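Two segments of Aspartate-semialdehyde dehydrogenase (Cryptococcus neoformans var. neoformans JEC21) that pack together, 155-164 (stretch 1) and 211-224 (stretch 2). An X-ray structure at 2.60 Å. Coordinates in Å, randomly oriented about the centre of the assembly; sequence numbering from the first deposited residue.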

ATOM      1  N   ASN A 155     -15.033   0.198 -28.866  1.00 35.14           N
ATOM      2  CA  ASN A 155     -15.044  -0.673 -27.734  1.00 36.40           C
ATOM      3  C   ASN A 155     -15.252   0.186 -26.499  1.00 35.20           C
ATOM      4  O   ASN A 155     -14.724   1.286 -26.459  1.00 39.07           O
ATOM      5  CB  ASN A 155     -13.667  -1.314 -27.710  1.00 42.28           C
ATOM      6  CG  ASN A 155     -13.519  -2.314 -26.611  1.00 52.98           C
ATOM      7  OD1 ASN A 155     -14.422  -3.101 -26.354  1.00 58.03           O
ATOM      8  ND2 ASN A 155     -12.405  -2.233 -25.897  1.00 59.73           N
ATOM      9  N   ALA A 156     -16.051  -0.242 -25.527  1.00 31.66           N
ATOM     10  CA  ALA A 156     -16.172   0.539 -24.291  1.00 30.45           C
ATOM     11  C   ALA A 156     -15.020   0.219 -23.301  1.00 31.35           C
ATOM     12  O   ALA A 156     -14.373  -0.831 -23.391  1.00 34.61           O
ATOM     13  CB  ALA A 156     -17.492   0.274 -23.614  1.00 30.72           C
ATOM     14  N   ASN A 157     -14.767   1.117 -22.363  1.00 27.34           N
ATOM     15  CA  ASN A 157     -13.689   0.897 -21.383  1.00 27.55           C
ATOM     16  C   ASN A 157     -14.033  -0.143 -20.300  1.00 27.71           C
ATOM     17  O   ASN A 157     -15.171  -0.667 -20.256  1.00 27.36           O
ATOM     18  CB  ASN A 157     -13.292   2.227 -20.740  1.00 28.67           C
ATOM     19  CG  ASN A 157     -14.368   2.795 -19.786  1.00 30.94           C
ATOM     20  OD1 ASN A 157     -15.347   2.131 -19.401  1.00 27.67           O
ATOM     21  ND2 ASN A 157     -14.186   4.057 -19.420  1.00 33.49           N
ATOM     22  N   CYS A 158     -13.087  -0.407 -19.394  1.00 26.80           N
ATOM     23  CA  CYS A 158     -13.241  -1.486 -18.423  1.00 26.93           C
ATOM     24  C   CYS A 158     -14.262  -1.190 -17.323  1.00 27.02           C
ATOM     25  O   CYS A 158     -15.051  -2.058 -16.950  1.00 29.94           O
ATOM     26  CB  CYS A 158     -11.872  -1.919 -17.819  1.00 28.73           C
ATOM     27  SG  CYS A 158     -10.554  -2.147 -19.016  1.00 31.93           S
ATOM     28  N   SER A 159     -14.309   0.023 -16.807  1.00 26.89           N
ATOM     29  CA  SER A 159     -15.214   0.288 -15.682  1.00 27.69           C
ATOM     30  C   SER A 159     -16.684   0.286 -16.152  1.00 28.68           C
ATOM     31  O   SER A 159     -17.575  -0.235 -15.465  1.00 27.17           O
ATOM     32  CB  SER A 159     -14.887   1.616 -14.992  1.00 28.80           C
ATOM     33  OG  SER A 159     -15.116   2.710 -15.870  1.00 28.32           O
ATOM     34  N   THR A 160     -16.924   0.864 -17.319  1.00 29.14           N
ATOM     35  CA  THR A 160     -18.234   0.766 -17.963  1.00 30.60           C
ATOM     36  C   THR A 160     -18.617  -0.700 -18.168  1.00 30.01           C
ATOM     37  O   THR A 160     -19.733  -1.112 -17.868  1.00 29.54           O
ATOM     38  CB  THR A 160     -18.277   1.482 -19.342  1.00 31.08           C
ATOM     39  OG1 THR A 160     -18.066   2.889 -19.184  1.00 27.47           O
ATOM     40  CG2 THR A 160     -19.635   1.300 -20.001  1.00 31.23           C
ATOM     41  N   THR A 161     -17.682  -1.484 -18.678  1.00 27.69           N
ATOM     42  CA  THR A 161     -17.951  -2.875 -18.943  1.00 26.92           C
ATOM     43  C   THR A 161     -18.276  -3.609 -17.656  1.00 26.93           C
ATOM     44  O   THR A 161     -19.226  -4.387 -17.599  1.00 26.93           O
ATOM     45  CB  THR A 161     -16.741  -3.560 -19.612  1.00 27.29           C
ATOM     46  OG1 THR A 161     -16.482  -2.948 -20.886  1.00 25.18           O
ATOM     47  CG2 THR A 161     -16.987  -5.041 -19.750  1.00 26.16           C
ATOM     48  N   GLY A 162     -17.509  -3.366 -16.597  1.00 27.47           N
ATOM     49  CA  GLY A 162     -17.765  -4.064 -15.312  1.00 27.85           C
ATOM     50  C   GLY A 162     -19.143  -3.799 -14.710  1.00 28.17           C
ATOM     51  O   GLY A 162     -19.676  -4.629 -13.960  1.00 31.07           O
ATOM     52  N   ILE A 163     -19.728  -2.656 -15.061  1.00 26.92           N
ATOM     53  CA  ILE A 163     -21.067  -2.323 -14.633  1.00 28.83           C
ATOM     54  C   ILE A 163     -22.160  -2.842 -15.578  1.00 28.41           C
ATOM     55  O   ILE A 163     -23.115  -3.491 -15.135  1.00 32.72           O
ATOM     56  CB  ILE A 163     -21.200  -0.811 -14.478  1.00 29.70           C
ATOM     57  CG1 ILE A 163     -20.366  -0.379 -13.299  1.00 32.82           C
ATOM     58  CG2 ILE A 163     -22.637  -0.401 -14.226  1.00 30.17           C
ATOM     59  CD1 ILE A 163     -19.940   1.055 -13.421  1.00 34.48           C
ATOM     60  N   VAL A 164     -22.017  -2.608 -16.869  1.00 27.16           N
ATOM     61  CA  VAL A 164     -23.073  -2.916 -17.805  1.00 27.01           C
ATOM     62  C   VAL A 164     -23.326  -4.390 -18.031  1.00 28.53           C
ATOM     63  O   VAL A 164     -24.445  -4.784 -18.385  1.00 28.68           O
ATOM     64  CB  VAL A 164     -22.726  -2.260 -19.130  1.00 29.68           C
ATOM     65  CG1 VAL A 164     -23.669  -2.755 -20.163  1.00 37.65           C
ATOM     66  CG2 VAL A 164     -22.864  -0.755 -18.968  1.00 32.69           C
ATOM     67  N   GLY A 211     -13.606  12.432 -16.832  1.00 36.71           N
ATOM     68  CA  GLY A 211     -14.426  11.854 -17.904  1.00 38.54           C
ATOM     69  C   GLY A 211     -15.123  10.531 -17.623  1.00 38.20           C
ATOM     70  O   GLY A 211     -15.956  10.110 -18.396  1.00 37.29           O
ATOM     71  N   GLU A 212     -14.824   9.900 -16.497  1.00 39.01           N
ATOM     72  CA  GLU A 212     -15.219   8.524 -16.289  1.00 32.64           C
ATOM     73  C   GLU A 212     -16.715   8.405 -15.902  1.00 32.23           C
ATOM     74  O   GLU A 212     -17.418   7.550 -16.411  1.00 27.02           O
ATOM     75  CB  GLU A 212     -14.328   7.897 -15.226  1.00 32.97           C
ATOM     76  CG  GLU A 212     -14.355   6.389 -15.192  1.00 33.08           C
ATOM     77  CD  GLU A 212     -13.306   5.735 -16.103  1.00 34.20           C
ATOM     78  OE1 GLU A 212     -12.798   6.415 -17.005  1.00 38.38           O
ATOM     79  OE2 GLU A 212     -13.040   4.522 -15.960  1.00 29.51           O
ATOM     80  N   GLU A 213     -17.192   9.287 -15.031  1.00 31.13           N
ATOM     81  CA  GLU A 213     -18.579   9.300 -14.654  1.00 31.66           C
ATOM     82  C   GLU A 213     -19.442   9.584 -15.874  1.00 35.07           C
ATOM     83  O   GLU A 213     -20.476   8.946 -16.096  1.00 39.96           O
ATOM     84  CB  GLU A 213     -18.817  10.341 -13.570  1.00 30.88           C
ATOM     85  CG  GLU A 213     -18.172   9.903 -12.285  1.00 33.56           C
ATOM     86  CD  GLU A 213     -17.949  11.022 -11.284  1.00 33.31           C
ATOM     87  OE1 GLU A 213     -18.597  12.082 -11.371  1.00 28.41           O
ATOM     88  OE2 GLU A 213     -17.143  10.773 -10.349  1.00 34.17           O
ATOM     89  N   ASP A 214     -19.037  10.583 -16.631  1.00 39.10           N
ATOM     90  CA  ASP A 214     -19.821  11.026 -17.730  1.00 42.32           C
ATOM     91  C   ASP A 214     -19.962   9.909 -18.762  1.00 38.96           C
ATOM     92  O   ASP A 214     -21.046   9.697 -19.319  1.00 36.53           O
ATOM     93  CB  ASP A 214     -19.188  12.275 -18.319  1.00 48.08           C
ATOM     94  CG  ASP A 214     -19.986  12.797 -19.464  1.00 62.18           C
ATOM     95  OD1 ASP A 214     -21.205  13.033 -19.285  1.00 63.32           O
ATOM     96  OD2 ASP A 214     -19.426  12.898 -20.564  1.00 68.92           O
ATOM     97  N   LYS A 215     -18.889   9.166 -18.973  1.00 35.79           N
ATOM     98  CA  LYS A 215     -18.948   8.010 -19.849  1.00 35.27           C
ATOM     99  C   LYS A 215     -19.940   6.966 -19.353  1.00 34.21           C
ATOM    100  O   LYS A 215     -20.820   6.590 -20.083  1.00 37.87           O
ATOM    101  CB  LYS A 215     -17.595   7.333 -19.943  1.00 36.89           C
ATOM    102  CG  LYS A 215     -16.571   8.063 -20.792  1.00 39.09           C
ATOM    103  CD  LYS A 215     -15.309   7.221 -20.919  1.00 39.93           C
ATOM    104  CE  LYS A 215     -14.231   7.909 -21.735  1.00 40.64           C
ATOM    105  NZ  LYS A 215     -13.440   8.873 -20.937  1.00 42.31           N
ATOM    106  N   ILE A 216     -19.828   6.538 -18.101  1.00 28.62           N
ATOM    107  CA  ILE A 216     -20.760   5.585 -17.557  1.00 29.79           C
ATOM    108  C   ILE A 216     -22.201   6.054 -17.688  1.00 29.06           C
ATOM    109  O   ILE A 216     -23.064   5.275 -18.035  1.00 30.41           O
ATOM    110  CB  ILE A 216     -20.453   5.216 -16.068  1.00 34.24           C
ATOM    111  CG1 ILE A 216     -19.160   4.395 -15.971  1.00 34.77           C
ATOM    112  CG2 ILE A 216     -21.551   4.352 -15.463  1.00 32.94           C
ATOM    113  CD1 ILE A 216     -18.556   4.318 -14.573  1.00 38.26           C
ATOM    114  N   GLU A 217     -22.445   7.317 -17.412  1.00 28.89           N
ATOM    115  CA  GLU A 217     -23.815   7.875 -17.379  1.00 29.73           C
ATOM    116  C   GLU A 217     -24.459   7.958 -18.741  1.00 30.39           C
ATOM    117  O   GLU A 217     -25.629   7.652 -18.900  1.00 33.98           O
ATOM    118  CB  GLU A 217     -23.822   9.255 -16.694  1.00 29.21           C
ATOM    119  CG  GLU A 217     -23.597   9.139 -15.185  1.00 31.78           C
ATOM    120  CD  GLU A 217     -23.441  10.454 -14.442  1.00 30.81           C
ATOM    121  OE1 GLU A 217     -23.533  11.506 -15.091  1.00 38.01           O
ATOM    122  OE2 GLU A 217     -23.269  10.421 -13.219  1.00 25.89           O
ATOM    123  N   TRP A 218     -23.682   8.282 -19.748  1.00 31.99           N
ATOM    124  CA  TRP A 218     -24.224   8.391 -21.081  1.00 31.70           C
ATOM    125  C   TRP A 218     -24.219   7.033 -21.757  1.00 34.41           C
ATOM    126  O   TRP A 218     -25.213   6.613 -22.377  1.00 40.69           O
ATOM    127  CB  TRP A 218     -23.387   9.385 -21.894  1.00 33.66           C
ATOM    128  CG  TRP A 218     -24.103   9.785 -23.110  1.00 37.70           C
ATOM    129  CD1 TRP A 218     -25.004  10.795 -23.231  1.00 35.32           C
ATOM    130  CD2 TRP A 218     -24.047   9.131 -24.385  1.00 38.87           C
ATOM    131  NE1 TRP A 218     -25.469  10.846 -24.522  1.00 37.08           N
ATOM    132  CE2 TRP A 218     -24.915   9.823 -25.247  1.00 38.26           C
ATOM    133  CE3 TRP A 218     -23.325   8.049 -24.884  1.00 38.02           C
ATOM    134  CZ2 TRP A 218     -25.068   9.477 -26.584  1.00 36.81           C
ATOM    135  CZ3 TRP A 218     -23.495   7.696 -26.194  1.00 37.62           C
ATOM    136  CH2 TRP A 218     -24.352   8.412 -27.037  1.00 37.17           C
ATOM    137  N   GLU A 219     -23.082   6.341 -21.678  1.00 34.44           N
ATOM    138  CA  GLU A 219     -22.855   5.149 -22.522  1.00 32.37           C
ATOM    139  C   GLU A 219     -23.767   3.983 -22.127  1.00 30.55           C
ATOM    140  O   GLU A 219     -24.124   3.140 -22.967  1.00 28.72           O
ATOM    141  CB  GLU A 219     -21.390   4.729 -22.477  1.00 30.80           C
ATOM    142  CG  GLU A 219     -20.483   5.777 -23.071  1.00 31.19           C
ATOM    143  CD  GLU A 219     -19.008   5.392 -23.096  1.00 32.64           C
ATOM    144  OE1 GLU A 219     -18.659   4.244 -22.715  1.00 31.77           O
ATOM    145  OE2 GLU A 219     -18.182   6.280 -23.456  1.00 35.16           O
ATOM    146  N   THR A 220     -24.138   3.929 -20.853  1.00 26.15           N
ATOM    147  CA  THR A 220     -24.957   2.813 -20.390  1.00 24.88           C
ATOM    148  C   THR A 220     -26.234   2.698 -21.225  1.00 24.80           C
ATOM    149  O   THR A 220     -26.650   1.573 -21.543  1.00 24.47           O
ATOM    150  CB  THR A 220     -25.261   2.971 -18.907  1.00 24.65           C
ATOM    151  OG1 THR A 220     -24.044   2.812 -18.175  1.00 21.73           O
ATOM    152  CG2 THR A 220     -26.273   1.968 -18.427  1.00 25.06           C
ATOM    153  N   ASN A 221     -26.854   3.846 -21.577  1.00 24.94           N
ATOM    154  CA  ASN A 221     -28.130   3.836 -22.324  1.00 24.59           C
ATOM    155  C   ASN A 221     -27.962   3.479 -23.780  1.00 25.45           C
ATOM    156  O   ASN A 221     -28.739   2.698 -24.349  1.00 27.12           O
ATOM    157  CB  ASN A 221     -28.868   5.154 -22.164  1.00 25.11           C
ATOM    158  CG  ASN A 221     -29.754   5.184 -20.904  1.00 25.50           C
ATOM    159  OD1 ASN A 221     -30.573   4.285 -20.670  1.00 28.98           O
ATOM    160  ND2 ASN A 221     -29.628   6.207 -20.141  1.00 23.50           N
ATOM    161  N   LYS A 222     -26.872   3.927 -24.366  1.00 26.79           N
ATOM    162  CA  LYS A 222     -26.516   3.423 -25.683  1.00 27.40           C
ATOM    163  C   LYS A 222     -26.288   1.909 -25.718  1.00 27.32           C
ATOM    164  O   LYS A 222     -26.857   1.202 -26.546  1.00 28.52           O
ATOM    165  CB  LYS A 222     -25.272   4.130 -26.215  1.00 27.77           C
ATOM    166  CG  LYS A 222     -25.027   3.766 -27.671  1.00 28.93           C
ATOM    167  CD  LYS A 222     -24.155   4.777 -28.360  1.00 30.66           C
ATOM    168  CE  LYS A 222     -23.839   4.327 -29.779  1.00 32.42           C
ATOM    169  NZ  LYS A 222     -22.923   5.261 -30.510  1.00 33.72           N
ATOM    170  N   ILE A 223     -25.469   1.414 -24.798  1.00 27.38           N
ATOM    171  CA  ILE A 223     -25.088  -0.006 -24.781  1.00 27.65           C
ATOM    172  C   ILE A 223     -26.238  -0.950 -24.429  1.00 26.69           C
ATOM    173  O   ILE A 223     -26.324  -2.053 -24.983  1.00 29.08           O
ATOM    174  CB  ILE A 223     -23.909  -0.259 -23.789  1.00 26.99           C
ATOM    175  CG1 ILE A 223     -22.674   0.463 -24.289  1.00 27.25           C
ATOM    176  CG2 ILE A 223     -23.602  -1.737 -23.593  1.00 26.94           C
ATOM    177  CD1 ILE A 223     -21.623   0.688 -23.225  1.00 26.43           C
ATOM    178  N   LEU A 224     -27.069  -0.574 -23.470  1.00 24.86           N
ATOM    179  CA  LEU A 224     -28.179  -1.450 -23.074  1.00 25.40           C
ATOM    180  C   LEU A 224     -29.414  -1.206 -23.915  1.00 26.56           C
ATOM    181  O   LEU A 224     -30.309  -1.999 -23.909  1.00 27.44           O
ATOM    182  CB  LEU A 224     -28.521  -1.240 -21.631  1.00 25.11           C
ATOM    183  CG  LEU A 224     -27.430  -1.704 -20.684  1.00 26.78           C
ATOM    184  CD1 LEU A 224     -27.781  -1.333 -19.253  1.00 29.16           C
ATOM    185  CD2 LEU A 224     -27.192  -3.207 -20.795  1.00 27.31           C
TER
HETATM  186  O   HOH W   1     -16.366   4.662 -17.757  1.00 31.12           O
HETATM  187  O   HOH W   2     -12.441   2.225 -17.050  1.00 27.67           O

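Two helices, 158-164 and 212-224, cross at 45° with their axes 9.7 Å apart at closest approach, and the interactions sort along them: the direct hydrogen bond and the waters gather near both N-termini, while most of the apolar contacts lie further along.

A single direct hydrogen bond joins the stretches. Ser 159 OG donates to Glu 212 OE2 at 2.8 Å; the CA-to-CB bond of Glu 212 points sideways, and its side chain (chi1 t, chi2 p) brings the carboxylate back to the hydroxyl.

Water reinforces this link. One water accepts from Ser 159 N and donates to Glu 212 OE2, so the same carboxylate reaches a backbone NH at the helix start. A second accepts from Asn 157 ND2 and donates to Ser 159 OG and, weakly, to Glu 212 O.

The N-cap residue Asn 157 sits beside this polar group. Asn 157 OD1 accepts from both Thr 160 N (2.9 Å) and Thr 160 OG1 (2.8 Å), which leaves its ND2 for water.

The apolar contacts are close-fitting. Ile 163 CD1 meets Ile 216 CD1 at 3.7 Å, while Val 164, the residue most covered by the other stretch, places CG1 3.6 Å from both Ile 223 CG2 and Leu 224 CD2. Thr 160 OG1 donates to Asn 157 OD1 and also lies 3.7 Å from Ile 216 CG1, while its CG2 packs 3.8 Å from Ile 223 CD1.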